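Local coordinates for protein FAD synthetase (Saccharomyces cerevisiae, PDB 2WSI) that catalyses the transfer of an adenylyl group from ATP to flavin mononucleotide, making the coenzyme FAD and diphosphate, at residues Val142-Ile154 with Arg180-Gln192. Sequence-based numbering, arbitrary orientation.
Sequences VNMADAFRDFIKI and RTDSNWPDFMRLQ. With FAD (flavin-adenine dinucleotide), chain C.
W185 lies flat between A145 of helix 144-154 and the isoalloxazine of FAD. A145 CA sits 3.6 Å from the centroid of the six-membered ring of W185, a CH-pi contact. The opposite face takes the flavin. From the backbone outward, W185 CB lies near FAD O4, CG near O4 and C4, and CD1 is 3.4 Å from FAD C4. CD2 and CE2 meet N5 and C4X; NE1 meets C4X and C10; CE3 meets N5 and C5X. At the far rim CZ2 and CH2 meet C9A, and W185 CZ3 is 3.2 Å from FAD C6. W185 CG is anti to the carbonyl carbon (chi1 -82°), and chi2 of 68° turns the indole plane to lie between helix and flavin. With an alanine here, one flavin face is likely to lose its indole cover and a gap to open against A145.

In this PAPS reductase-type domain, loop 181-188 leads into strand 189-191 and forms one wall of the flavin pocket. At the pyrimidine edge, D182 N donates to FAD O4 and D182 OD2 accepts from FAD N3 at 2.6 Å. On the flavin face away from W185, R190 lays its guanidinium over FAD O4.

F148 CD1 meets the edge of W185 at CZ3 (3.8 Å), ring planes at 40°. One face of F148 covers the flavin methyl C7M. P186 CG presses on R149 CA at 3.5 Å, while R149 NH2 makes a weak hydrogen bond to N184 O.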
# COMPACT_ATOMS: atom_id res chain seq x y z
N VAL A 142 -4.46 10.08 -18.50
CA VAL A 142 -3.07 10.07 -18.96
C VAL A 142 -2.17 10.78 -17.96
O VAL A 142 -1.17 10.22 -17.51
CB VAL A 142 -2.95 10.69 -20.37
CG1 VAL A 142 -1.71 11.57 -20.50
CG2 VAL A 142 -2.96 9.59 -21.43
N ASN A 143 -2.52 12.02 -17.61
CA ASN A 143 -1.84 12.77 -16.58
C ASN A 143 -2.64 12.61 -15.31
O ASN A 143 -3.87 12.74 -15.33
CB ASN A 143 -1.75 14.24 -16.95
CG ASN A 143 -1.20 14.45 -18.35
OD1 ASN A 143 0.01 14.40 -18.57
ND2 ASN A 143 -2.11 14.69 -19.30
N MET A 144 -1.97 12.34 -14.21
CA MET A 144 -2.70 12.00 -13.00
C MET A 144 -3.51 13.20 -12.48
O MET A 144 -4.62 13.02 -12.03
CB MET A 144 -1.76 11.43 -11.95
CG MET A 144 -1.39 9.98 -12.24
SD MET A 144 -2.52 8.81 -11.46
CE MET A 144 -1.72 8.66 -9.90
N ALA A 145 -2.96 14.41 -12.55
CA ALA A 145 -3.71 15.60 -12.19
C ALA A 145 -5.07 15.66 -12.91
O ALA A 145 -6.08 16.01 -12.30
CB ALA A 145 -2.89 16.86 -12.51
N ASP A 146 -5.11 15.30 -14.19
CA ASP A 146 -6.35 15.40 -14.95
C ASP A 146 -7.30 14.27 -14.57
O ASP A 146 -8.51 14.46 -14.45
CB ASP A 146 -6.09 15.40 -16.46
CG ASP A 146 -5.20 16.57 -16.92
OD1 ASP A 146 -5.43 17.72 -16.49
OD2 ASP A 146 -4.26 16.32 -17.70
N ALA A 147 -6.75 13.09 -14.38
CA ALA A 147 -7.54 11.95 -13.91
C ALA A 147 -8.28 12.31 -12.61
O ALA A 147 -9.46 11.98 -12.43
CB ALA A 147 -6.65 10.73 -13.70
N PHE A 148 -7.59 12.98 -11.69
CA PHE A 148 -8.24 13.33 -10.43
C PHE A 148 -9.18 14.51 -10.60
O PHE A 148 -10.19 14.62 -9.91
CB PHE A 148 -7.23 13.53 -9.30
CG PHE A 148 -6.81 12.24 -8.66
CD1 PHE A 148 -5.76 11.51 -9.19
CD2 PHE A 148 -7.51 11.72 -7.57
CE1 PHE A 148 -5.40 10.27 -8.64
CE2 PHE A 148 -7.16 10.49 -7.01
CZ PHE A 148 -6.09 9.77 -7.55
N ARG A 149 -8.89 15.39 -11.56
CA ARG A 149 -9.79 16.50 -11.79
C ARG A 149 -11.13 15.94 -12.23
O ARG A 149 -12.18 16.38 -11.75
CB ARG A 149 -9.26 17.50 -12.82
CG ARG A 149 -10.09 18.77 -12.89
CD ARG A 149 -9.55 19.73 -13.94
NE ARG A 149 -8.09 19.65 -14.02
CZ ARG A 149 -7.26 20.27 -13.19
NH1 ARG A 149 -7.74 21.03 -12.21
NH2 ARG A 149 -5.95 20.12 -13.35
N ASP A 150 -11.10 14.94 -13.11
CA ASP A 150 -12.34 14.33 -13.60
C ASP A 150 -13.06 13.63 -12.45
O ASP A 150 -14.27 13.72 -12.35
CB ASP A 150 -12.08 13.31 -14.71
CG ASP A 150 -11.55 13.95 -15.98
OD1 ASP A 150 -11.70 15.18 -16.15
OD2 ASP A 150 -10.99 13.20 -16.82
N PHE A 151 -12.29 12.96 -11.58
CA PHE A 151 -12.85 12.24 -10.44
C PHE A 151 -13.62 13.20 -9.53
O PHE A 151 -14.76 12.92 -9.16
CB PHE A 151 -11.74 11.50 -9.66
CG PHE A 151 -12.23 10.87 -8.36
CD1 PHE A 151 -13.07 9.76 -8.38
CD2 PHE A 151 -11.85 11.38 -7.13
CE1 PHE A 151 -13.52 9.18 -7.21
CE2 PHE A 151 -12.30 10.81 -5.94
CZ PHE A 151 -13.13 9.69 -5.99
N ILE A 152 -12.98 14.31 -9.20
CA ILE A 152 -13.54 15.33 -8.30
C ILE A 152 -14.76 15.97 -8.93
O ILE A 152 -15.70 16.38 -8.23
CB ILE A 152 -12.49 16.45 -8.01
CG1 ILE A 152 -11.34 15.91 -7.16
CG2 ILE A 152 -13.13 17.65 -7.30
CD1 ILE A 152 -11.77 15.20 -5.90
N LYS A 153 -14.80 16.04 -10.26
CA LYS A 153 -15.98 16.59 -10.92
C LYS A 153 -17.19 15.66 -10.76
O LYS A 153 -18.32 16.11 -10.59
CB LYS A 153 -15.68 16.87 -12.40
CG LYS A 153 -16.84 17.56 -13.10
CD LYS A 153 -16.67 17.58 -14.61
CE LYS A 153 -18.00 17.88 -15.31
NZ LYS A 153 -19.15 17.08 -14.75
N ILE A 154 -16.94 14.35 -10.82
CA ILE A 154 -17.98 13.35 -10.65
C ILE A 154 -18.41 13.27 -9.17
O ILE A 154 -19.59 13.10 -8.84
CB ILE A 154 -17.48 11.97 -11.15
CG1 ILE A 154 -17.20 12.03 -12.66
CG2 ILE A 154 -18.50 10.87 -10.82
CD1 ILE A 154 -16.53 10.79 -13.24
N ARG A 180 -2.53 20.56 1.51
CA ARG A 180 -3.32 20.95 0.34
C ARG A 180 -2.62 20.56 -0.94
O ARG A 180 -1.40 20.43 -0.96
CB ARG A 180 -3.56 22.47 0.35
CG ARG A 180 -4.65 22.89 1.32
CD ARG A 180 -6.03 22.42 0.83
NE ARG A 180 -7.04 22.57 1.88
CZ ARG A 180 -8.29 22.11 1.82
NH1 ARG A 180 -8.72 21.46 0.75
NH2 ARG A 180 -9.12 22.30 2.85
N THR A 181 -3.38 20.30 -2.00
CA THR A 181 -2.76 20.06 -3.30
C THR A 181 -2.17 21.36 -3.78
O THR A 181 -2.53 22.41 -3.27
CB THR A 181 -3.75 19.59 -4.33
OG1 THR A 181 -4.88 20.48 -4.30
CG2 THR A 181 -4.19 18.13 -4.03
N ASP A 182 -1.26 21.28 -4.76
CA ASP A 182 -0.67 22.48 -5.36
C ASP A 182 -1.65 23.02 -6.40
O ASP A 182 -2.71 22.42 -6.64
CB ASP A 182 0.71 22.18 -6.00
CG ASP A 182 1.74 21.70 -4.98
OD1 ASP A 182 2.14 22.47 -4.09
OD2 ASP A 182 2.19 20.55 -5.09
N SER A 183 -1.32 24.15 -7.02
CA SER A 183 -2.29 24.88 -7.85
C SER A 183 -2.44 24.25 -9.23
O SER A 183 -3.43 24.46 -9.93
CB SER A 183 -1.89 26.35 -7.97
OG SER A 183 -0.50 26.46 -8.16
N ASN A 184 -1.43 23.46 -9.59
CA ASN A 184 -1.51 22.54 -10.72
C ASN A 184 -2.71 21.59 -10.60
O ASN A 184 -3.39 21.27 -11.57
CB ASN A 184 -0.20 21.74 -10.73
CG ASN A 184 -0.15 20.68 -11.81
OD1 ASN A 184 -1.07 20.52 -12.60
ND2 ASN A 184 0.96 19.95 -11.85
N TRP A 185 -2.99 21.16 -9.38
CA TRP A 185 -3.96 20.10 -9.13
C TRP A 185 -5.33 20.67 -8.74
O TRP A 185 -5.44 21.83 -8.38
CB TRP A 185 -3.43 19.20 -8.02
CG TRP A 185 -2.48 18.19 -8.50
CD1 TRP A 185 -1.22 18.41 -8.99
CD2 TRP A 185 -2.70 16.77 -8.56
NE1 TRP A 185 -0.64 17.21 -9.34
CE2 TRP A 185 -1.52 16.19 -9.09
CE3 TRP A 185 -3.76 15.94 -8.20
CZ2 TRP A 185 -1.38 14.82 -9.28
CZ3 TRP A 185 -3.63 14.56 -8.39
CH2 TRP A 185 -2.44 14.02 -8.92
N PRO A 186 -6.38 19.84 -8.81
CA PRO A 186 -7.67 20.27 -8.28
C PRO A 186 -7.58 20.42 -6.76
O PRO A 186 -6.72 19.78 -6.15
CB PRO A 186 -8.61 19.12 -8.65
CG PRO A 186 -7.81 18.10 -9.37
CD PRO A 186 -6.37 18.44 -9.23
N ASP A 187 -8.44 21.22 -6.14
CA ASP A 187 -8.35 21.43 -4.69
C ASP A 187 -8.96 20.27 -3.89
O ASP A 187 -10.15 20.01 -3.96
CB ASP A 187 -9.06 22.74 -4.29
CG ASP A 187 -8.79 23.16 -2.83
OD1 ASP A 187 -8.05 22.45 -2.09
OD2 ASP A 187 -9.32 24.21 -2.40
N PHE A 188 -8.12 19.55 -3.17
CA PHE A 188 -8.58 18.65 -2.11
C PHE A 188 -7.41 18.49 -1.15
O PHE A 188 -6.31 18.96 -1.43
CB PHE A 188 -9.02 17.27 -2.64
CG PHE A 188 -7.99 16.55 -3.48
CD1 PHE A 188 -7.00 15.79 -2.88
CD2 PHE A 188 -8.04 16.59 -4.87
CE1 PHE A 188 -6.04 15.12 -3.65
CE2 PHE A 188 -7.10 15.92 -5.65
CZ PHE A 188 -6.11 15.16 -5.04
N MET A 189 -7.65 17.87 -0.00
CA MET A 189 -6.59 17.71 0.98
C MET A 189 -5.88 16.40 0.72
O MET A 189 -6.52 15.36 0.63
CB MET A 189 -7.14 17.72 2.42
CG MET A 189 -6.03 17.87 3.47
SD MET A 189 -5.32 19.57 3.49
CE MET A 189 -6.52 20.33 4.61
N ARG A 190 -4.55 16.46 0.62
CA ARG A 190 -3.75 15.25 0.55
C ARG A 190 -3.52 14.71 1.97
O ARG A 190 -3.10 15.45 2.87
CB ARG A 190 -2.40 15.53 -0.13
CG ARG A 190 -2.53 16.03 -1.54
CD ARG A 190 -1.14 16.21 -2.19
NE ARG A 190 -0.57 17.51 -1.86
CZ ARG A 190 0.63 17.93 -2.25
NH1 ARG A 190 1.39 17.15 -3.00
NH2 ARG A 190 1.05 19.15 -1.91
N LEU A 191 -3.82 13.43 2.13
CA LEU A 191 -3.62 12.72 3.39
C LEU A 191 -2.51 11.69 3.12
O LEU A 191 -2.72 10.74 2.37
CB LEU A 191 -4.91 11.99 3.82
CG LEU A 191 -6.15 12.88 3.94
CD1 LEU A 191 -7.37 12.03 4.41
CD2 LEU A 191 -5.89 14.07 4.92
N GLN A 192 -1.37 11.89 3.76
CA GLN A 192 -0.13 11.19 3.40
C GLN A 192 0.52 10.66 4.69
O GLN A 192 1.60 11.09 5.09
CB GLN A 192 0.81 12.20 2.68
CG GLN A 192 0.22 12.67 1.36
CD GLN A 192 0.99 13.79 0.67
OE1 GLN A 192 1.45 14.76 1.30
NE2 GLN A 192 1.06 13.71 -0.63
PA FAD C . 3.41 6.91 -7.04
O1A FAD C . 3.92 5.77 -7.87
O2A FAD C . 2.79 7.98 -7.91
O5B FAD C . 2.42 6.46 -5.84
C5B FAD C . 2.18 7.36 -4.78
C4B FAD C . 0.76 7.15 -4.27
O4B FAD C . -0.16 7.74 -5.16
C3B FAD C . 0.39 5.68 -4.22
O3B FAD C . 0.74 5.10 -2.99
C2B FAD C . -1.11 5.72 -4.42
O2B FAD C . -1.76 5.98 -3.19
C1B FAD C . -1.29 6.90 -5.33
N9A FAD C . -1.31 6.42 -6.72
C8A FAD C . -0.27 6.33 -7.61
N7A FAD C . -0.74 5.84 -8.79
C5A FAD C . -2.07 5.60 -8.63
C6A FAD C . -3.04 5.10 -9.48
N6A FAD C . -2.78 4.74 -10.74
N1A FAD C . -4.32 5.01 -9.01
C2A FAD C . -4.66 5.39 -7.73
N3A FAD C . -3.69 5.85 -6.88
C4A FAD C . -2.43 5.98 -7.35
N1 FAD C . 2.09 16.27 -6.98
C2 FAD C . 2.27 17.62 -6.83
O2 FAD C . 3.33 18.14 -7.18
N3 FAD C . 1.28 18.39 -6.29
C4 FAD C . 0.08 17.83 -5.90
O4 FAD C . -0.76 18.59 -5.41
C4X FAD C . -0.11 16.46 -6.05
N5 FAD C . -1.30 15.84 -5.67
C5X FAD C . -1.47 14.48 -5.82
C6 FAD C . -2.66 13.85 -5.43
C7 FAD C . -2.82 12.48 -5.63
C7M FAD C . -4.09 11.78 -5.24
C8 FAD C . -1.78 11.74 -6.18
C8M FAD C . -1.92 10.26 -6.37
C9 FAD C . -0.60 12.36 -6.55
C9A FAD C . -0.44 13.72 -6.38
N10 FAD C . 0.74 14.32 -6.77
C10 FAD C . 0.91 15.68 -6.59
C1' FAD C . 1.85 13.48 -7.35
C2' FAD C . 2.75 12.94 -6.22
O2' FAD C . 3.21 13.94 -5.34
C3' FAD C . 3.96 12.17 -6.75
O3' FAD C . 4.87 13.08 -7.32
C4' FAD C . 3.54 11.14 -7.77
O4' FAD C . 2.45 10.39 -7.29
C5' FAD C . 4.69 10.18 -8.07
O5' FAD C . 5.32 9.82 -6.85
P FAD C . 5.80 8.31 -6.58
O1P FAD C . 6.33 7.71 -7.86
O2P FAD C . 6.77 8.27 -5.41
O3P FAD C . 4.55 7.46 -6.08